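Local coordinates for protein undecaprenyl Pyrophosphate Synthase (Helicobacter pylori, PDB 2D2R) that probably condenses isopentenyl diphosphate with allylic pyrophosphates, using magnesium, to build the long undecaprenyl diphosphate chain, at residues A[45-48]-A[49-53]; A[219-223]-A[224-228]; A[229-232]-A[233-237]. All coordinates share one frame; numbering follows the deposited sequence.

Interaction 1. Residues A[45-48]-A[49-53]; sequences VKTL and KDITI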
# COMPACT_ATOMS: atom_id res chain seq x y z
N VAL A 45 19.63 -12.91 -8.92
CA VAL A 45 20.12 -13.51 -7.69
C VAL A 45 21.47 -12.93 -7.20
O VAL A 45 21.71 -12.91 -6.01
CB VAL A 45 20.30 -15.03 -7.82
CG1 VAL A 45 21.18 -15.56 -6.68
CG2 VAL A 45 18.94 -15.73 -7.78
N LYS A 46 22.36 -12.50 -8.08
CA LYS A 46 23.63 -11.96 -7.59
C LYS A 46 23.38 -10.56 -6.99
O LYS A 46 23.99 -10.17 -5.97
CB LYS A 46 24.69 -11.89 -8.70
CG LYS A 46 25.06 -13.26 -9.30
CD LYS A 46 25.19 -14.31 -8.24
CE LYS A 46 24.57 -15.62 -8.72
NZ LYS A 46 24.49 -16.64 -7.62
N THR A 47 22.49 -9.80 -7.64
CA THR A 47 22.16 -8.48 -7.12
C THR A 47 21.58 -8.65 -5.72
O THR A 47 21.93 -7.96 -4.77
CB THR A 47 21.10 -7.82 -7.94
OG1 THR A 47 21.49 -7.86 -9.31
CG2 THR A 47 20.94 -6.35 -7.53
N LEU A 48 20.65 -9.57 -5.60
CA LEU A 48 20.07 -9.78 -4.30
C LEU A 48 21.24 -9.97 -3.30
O LEU A 48 21.31 -9.30 -2.27
CB LEU A 48 19.17 -11.01 -4.36
CG LEU A 48 18.27 -11.28 -3.16
CD1 LEU A 48 17.18 -12.25 -3.57
CD2 LEU A 48 19.06 -11.85 -2.03
N LYS A 49 22.18 -10.86 -3.63
CA LYS A 49 23.28 -11.12 -2.71
C LYS A 49 24.06 -9.85 -2.39
O LYS A 49 24.29 -9.52 -1.21
CB LYS A 49 24.22 -12.20 -3.27
CG LYS A 49 25.32 -12.61 -2.28
CD LYS A 49 25.88 -14.00 -2.60
CE LYS A 49 26.48 -14.10 -4.02
NZ LYS A 49 27.61 -13.10 -4.26
N ASP A 50 24.41 -9.11 -3.44
CA ASP A 50 25.15 -7.89 -3.27
C ASP A 50 24.40 -6.85 -2.49
O ASP A 50 24.96 -6.22 -1.57
CB ASP A 50 25.53 -7.33 -4.62
CG ASP A 50 26.72 -8.03 -5.22
OD1 ASP A 50 27.05 -9.15 -4.78
OD2 ASP A 50 27.33 -7.45 -6.14
N ILE A 51 23.14 -6.66 -2.87
CA ILE A 51 22.36 -5.69 -2.15
C ILE A 51 22.24 -6.07 -0.70
O ILE A 51 22.44 -5.24 0.17
CB ILE A 51 20.94 -5.52 -2.73
CG1 ILE A 51 21.02 -4.97 -4.15
CG2 ILE A 51 20.16 -4.58 -1.85
CD1 ILE A 51 21.63 -3.61 -4.24
N THR A 52 21.96 -7.33 -0.40
CA THR A 52 21.83 -7.63 1.01
C THR A 52 23.12 -7.43 1.78
O THR A 52 23.09 -6.89 2.90
CB THR A 52 21.38 -9.04 1.27
OG1 THR A 52 22.55 -9.84 1.42
CG2 THR A 52 20.50 -9.55 0.17
N ILE A 53 24.24 -7.87 1.20
CA ILE A 53 25.54 -7.71 1.86
C ILE A 53 25.81 -6.22 2.14
O ILE A 53 26.22 -5.81 3.23
CB ILE A 53 26.65 -8.32 0.99
CG1 ILE A 53 26.41 -9.83 0.84
CG2 ILE A 53 28.01 -8.15 1.66
CD1 ILE A 53 27.41 -10.52 -0.06

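Interaction 2. Residues A[219-223]-A[224-228]; sequences PDFTP and KDLEN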
# COMPACT_ATOMS: atom_id res chain seq x y z
N PRO A 219 18.32 -6.74 -12.45
CA PRO A 219 19.68 -7.24 -12.71
C PRO A 219 20.72 -6.15 -12.96
O PRO A 219 21.91 -6.43 -12.94
CB PRO A 219 19.49 -8.15 -13.91
CG PRO A 219 18.10 -8.69 -13.72
CD PRO A 219 17.34 -7.41 -13.31
N ASP A 220 20.27 -4.92 -13.22
CA ASP A 220 21.19 -3.80 -13.46
C ASP A 220 21.34 -2.90 -12.24
O ASP A 220 22.12 -1.94 -12.26
CB ASP A 220 20.68 -2.92 -14.61
CG ASP A 220 20.73 -3.62 -15.95
OD1 ASP A 220 21.65 -4.45 -16.13
OD2 ASP A 220 19.87 -3.34 -16.82
N PHE A 221 20.60 -3.23 -11.18
CA PHE A 221 20.57 -2.44 -9.95
C PHE A 221 21.81 -2.61 -9.11
O PHE A 221 22.17 -3.72 -8.78
CB PHE A 221 19.33 -2.82 -9.12
CG PHE A 221 18.96 -1.79 -8.08
CD1 PHE A 221 18.55 -0.53 -8.46
CD2 PHE A 221 19.07 -2.08 -6.73
CE1 PHE A 221 18.23 0.44 -7.52
CE2 PHE A 221 18.76 -1.12 -5.78
CZ PHE A 221 18.34 0.17 -6.19
N THR A 222 22.46 -1.52 -8.72
CA THR A 222 23.68 -1.66 -7.95
C THR A 222 23.62 -1.03 -6.61
O THR A 222 22.71 -0.25 -6.31
CB THR A 222 24.85 -1.01 -8.65
OG1 THR A 222 24.72 0.40 -8.54
CG2 THR A 222 24.87 -1.36 -10.07
N PRO A 223 24.60 -1.34 -5.77
CA PRO A 223 24.58 -0.72 -4.45
C PRO A 223 24.70 0.79 -4.60
O PRO A 223 24.25 1.54 -3.75
CB PRO A 223 25.77 -1.36 -3.76
CG PRO A 223 25.67 -2.77 -4.28
CD PRO A 223 25.45 -2.55 -5.76
N LYS A 224 25.32 1.21 -5.69
CA LYS A 224 25.50 2.64 -5.92
C LYS A 224 24.11 3.27 -6.13
O LYS A 224 23.79 4.30 -5.53
CB LYS A 224 26.37 2.85 -7.17
CG LYS A 224 26.70 4.29 -7.50
CD LYS A 224 27.49 4.37 -8.83
CE LYS A 224 28.79 5.20 -8.67
NZ LYS A 224 29.73 4.71 -7.58
N ASP A 225 23.31 2.65 -7.01
CA ASP A 225 21.96 3.12 -7.28
C ASP A 225 21.19 3.20 -5.97
O ASP A 225 20.46 4.16 -5.72
CB ASP A 225 21.22 2.16 -8.19
CG ASP A 225 21.88 1.97 -9.53
OD1 ASP A 225 22.31 2.98 -10.09
OD2 ASP A 225 21.94 0.82 -10.02
N LEU A 226 21.33 2.17 -5.13
CA LEU A 226 20.63 2.14 -3.86
C LEU A 226 21.15 3.22 -2.95
O LEU A 226 20.42 3.78 -2.16
CB LEU A 226 20.74 0.75 -3.20
CG LEU A 226 19.84 0.40 -2.00
CD1 LEU A 226 20.46 0.80 -0.70
CD2 LEU A 226 18.48 1.09 -2.14
N GLU A 227 22.42 3.56 -3.10
CA GLU A 227 22.99 4.62 -2.25
C GLU A 227 22.37 5.99 -2.61
O GLU A 227 22.11 6.83 -1.75
CB GLU A 227 24.53 4.63 -2.42
CG GLU A 227 25.28 5.63 -1.59
CD GLU A 227 26.81 5.39 -1.58
OE1 GLU A 227 27.51 6.18 -0.92
OE2 GLU A 227 27.29 4.41 -2.22
N ASN A 228 22.15 6.20 -3.90
CA ASN A 228 21.56 7.43 -4.39
C ASN A 228 20.10 7.58 -3.87
O ASN A 228 19.70 8.66 -3.47
CB ASN A 228 21.55 7.42 -5.92
CG ASN A 228 22.95 7.37 -6.49
OD1 ASN A 228 23.67 8.36 -6.45
ND2 ASN A 228 23.35 6.20 -7.02

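Interaction 3. Residues A[229-232]-A[233-237]; sequences IISD and FYKRV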
# COMPACT_ATOMS: atom_id res chain seq x y z
N ILE A 229 19.36 6.47 -3.90
CA ILE A 229 17.99 6.41 -3.41
C ILE A 229 17.96 6.71 -1.93
O ILE A 229 17.15 7.55 -1.44
CB ILE A 229 17.36 5.00 -3.69
CG1 ILE A 229 16.89 4.91 -5.15
CG2 ILE A 229 16.18 4.72 -2.73
CD1 ILE A 229 16.90 3.50 -5.66
N ILE A 230 18.86 6.08 -1.18
CA ILE A 230 18.85 6.34 0.24
C ILE A 230 19.17 7.82 0.52
O ILE A 230 18.62 8.45 1.44
CB ILE A 230 19.83 5.41 0.98
CG1 ILE A 230 19.27 3.99 0.98
CG2 ILE A 230 20.15 5.98 2.34
CD1 ILE A 230 20.11 2.94 1.76
N SER A 231 20.03 8.39 -0.30
CA SER A 231 20.38 9.79 -0.12
C SER A 231 19.10 10.63 -0.31
O SER A 231 18.82 11.56 0.45
CB SER A 231 21.46 10.21 -1.13
OG SER A 231 21.65 11.62 -1.07
N ASP A 232 18.34 10.30 -1.36
CA ASP A 232 17.10 11.01 -1.61
C ASP A 232 16.14 10.86 -0.42
O ASP A 232 15.51 11.84 0.01
CB ASP A 232 16.46 10.52 -2.89
CG ASP A 232 17.13 11.10 -4.11
OD1 ASP A 232 17.73 12.18 -3.96
OD2 ASP A 232 17.04 10.51 -5.22
N PHE A 233 16.05 9.64 0.10
CA PHE A 233 15.21 9.34 1.24
C PHE A 233 15.51 10.36 2.33
O PHE A 233 14.64 11.09 2.78
CB PHE A 233 15.49 7.91 1.72
CG PHE A 233 14.83 7.54 3.04
CD1 PHE A 233 13.45 7.24 3.12
CD2 PHE A 233 15.58 7.47 4.22
CE1 PHE A 233 12.86 6.88 4.32
CE2 PHE A 233 14.96 7.11 5.44
CZ PHE A 233 13.61 6.82 5.49
N TYR A 234 16.77 10.47 2.74
CA TYR A 234 17.08 11.41 3.80
C TYR A 234 16.65 12.84 3.45
O TYR A 234 16.21 13.59 4.31
CB TYR A 234 18.57 11.31 4.09
CG TYR A 234 18.90 9.99 4.74
CD1 TYR A 234 19.85 9.13 4.19
CD2 TYR A 234 18.23 9.59 5.91
CE1 TYR A 234 20.15 7.90 4.80
CE2 TYR A 234 18.51 8.38 6.52
CZ TYR A 234 19.48 7.54 5.96
OH TYR A 234 19.85 6.37 6.61
N LYS A 235 16.79 13.22 2.18
CA LYS A 235 16.36 14.54 1.78
C LYS A 235 14.86 14.74 2.02
O LYS A 235 14.42 15.84 2.42
CB LYS A 235 16.63 14.76 0.29
CG LYS A 235 17.99 15.43 -0.06
CD LYS A 235 17.87 16.17 -1.42
CE LYS A 235 19.22 16.47 -2.13
NZ LYS A 235 20.06 15.25 -2.40
N ARG A 236 14.08 13.69 1.76
CA ARG A 236 12.63 13.81 1.90
C ARG A 236 12.31 13.99 3.33
O ARG A 236 11.55 14.87 3.69
CB ARG A 236 11.88 12.56 1.42
CG ARG A 236 12.07 12.14 -0.01
CD ARG A 236 11.12 10.96 -0.33
NE ARG A 236 11.10 10.60 -1.75
CZ ARG A 236 10.32 9.63 -2.24
NH1 ARG A 236 9.50 8.95 -1.44
NH2 ARG A 236 10.44 9.28 -3.52
N VAL A 237 12.90 13.12 4.13
CA VAL A 237 12.71 13.12 5.56
C VAL A 237 13.27 14.44 6.08
O VAL A 237 14.38 14.49 6.58
CB VAL A 237 13.46 11.89 6.18
CG1 VAL A 237 13.22 11.80 7.69
CG2 VAL A 237 13.00 10.62 5.49

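Interaction 1. Residues A[45-48]-A[49-53]
The carboxylate of Asp50 is the one flat side-chain group here, and Lys46 O stands off one side of its plane, 3.5 Å from Asp50 CG. Asp50 OD1 is about as near to that oxygen, but both are acceptors, so the pair gains no bond. What ties the two residues together is the backbone: Asp50 N gives its hydrogen to Lys46 O at 2.8 Å, one of the regular i to i+4 bonds of the helix. One residue on, Ile51 N meets Thr47 O at 2.6 Å with an N-H...O angle of 173°. Above that bond the side chains of Thr47 and Ile51 run side by side in the same direction, Thr47 CG2 lying 3.7 Å from Ile51 CG1. Thr47 CG2 reaches this place because it is anti to its own backbone N, and OG1 is turned back beside that N, where it makes a weak bond to Lys43 O. Both side chains press on Trp218. Leu48 and Thr52 share another face, directed at Leu65, Leu63 and Gln137 of the central sheet. The placing of Thr52 CG2 is doubtful, since it clashes with Leu48 O, but Thr52 OG1 lies 3.2 Å from Lys49 O and donates to it; the same carbonyl also accepts from Ile53 N. On the outer side Lys46 NZ and Lys49 NZ are 5.8 Å apart; Glu94, in a long, weak ion pair with Lys46 and touching Lys49, probably offsets their like charges. The chemistry thus implies an amphipathic helix, Leu48, Ile51 and the Thr47 methyl turned inward and charged ends outward.

Interaction 2. Residues A[219-223]-A[224-228]
Thr222 and Asp225 hold each other in a capping box, the tightly bonded part of this helix start. Thr222 N donates to Asp225 OD2 at 2.7 Å, meeting the oxygen on its anti side and 30° out of the carboxylate plane. In return Asp225 N donates to Thr222 OG1 at 3.1 Å, with a nearly straight N-H...O angle of 168°. Thr222 is the N-cap, and its OG1 can accept because chi1 of 73° sets it between its own N and carbonyl carbon, facing the first turn; Lys224 N adds a weak bond to the same oxygen. Leu226 N then reaches Thr222 O at 3.0 Å, in the carbonyl plane. Beside the box lies the buried ring of Phe221. Its CE1 is 3.5 Å from Asp225 CB, the two side chains passing antiparallel, and its CE2 is 3.8 Å from Leu226 CB. The outer side is much looser. Lys224 touches Thr222 OG1 through CB at 3.3 Å, after which its chain leads away from the cap, and Glu227 adds little more than its backbone bond to Pro223 O before extending outward. Inward, Phe221 rests on Ile51 of helix 37-56 while Pro223 and Leu226 pack on Trp54. The cap thereby starts helix 223-236 against helix 37-56, after the loop that follows strand 210-213.

Interaction 3. Residues A[229-232]-A[233-237]
Arg236 begins beside Asp232: its CB is 4.0 Å from Asp232 O and its CG 3.5 Å, alongside the backbone bond in which Arg236 N donates to that oxygen at 2.9 Å. From CG to NE the chain is extended (chi2 -174°, chi3 172°), which carries the guanidinium beyond Asp232, whose OD2 remains 6.9 Å from Arg236 NE. At the tip, NH1 forms a salt bridge with Glu210 and a hydrogen bond to Leu211 O; the group also makes a cation-pi contact with Phe212 and packs on Met196 of the second subunit. Nearer the solvent, Lys235 crosses Asp232 obliquely, its NZ 4.2 Å from Asp232 OD1, too far for a salt bridge. Ile230 and Tyr234 run alongside each other in the same direction, though their carbons are modelled too close for the spacing to be trusted. Phe233 is the buried member of the turn, with Val237 CG2 3.8 Å above the centre of its ring as the chain leaves the helix. It packs on Leu188 of the sheet. This is the C-terminal end of an amphipathic helix laid on a parallel sheet, with an arginine that bridges to, and probably helps position, Glu210, by similarity a magnesium ligand.

In the fold
Phe221 joins all three contacts. Helix 37-56 of interaction 1 meets the loop of interaction 2, their centres 10 Å apart, where Thr47 CG2 lies 3.2 Å from Phe221 O and Ile51 CD1 lies 3.9 Å from Phe221 CD2. Interactions 2 and 3 follow one another along the chain and share helix 223-236, centres 14 Å apart, and Phe221 CZ reaches Ile229 CD1 at 3.7 Å. Interactions 1 and 3 do not touch, their nearest atoms being about 8 Å apart. Each comes near residues assigned by similarity to substrate or magnesium: side chains of Val45 and His41 are about 6 Å apart, those of Asp220 and Trp29 about 3 Å, and those of Arg236 and Glu210 about 3 Å.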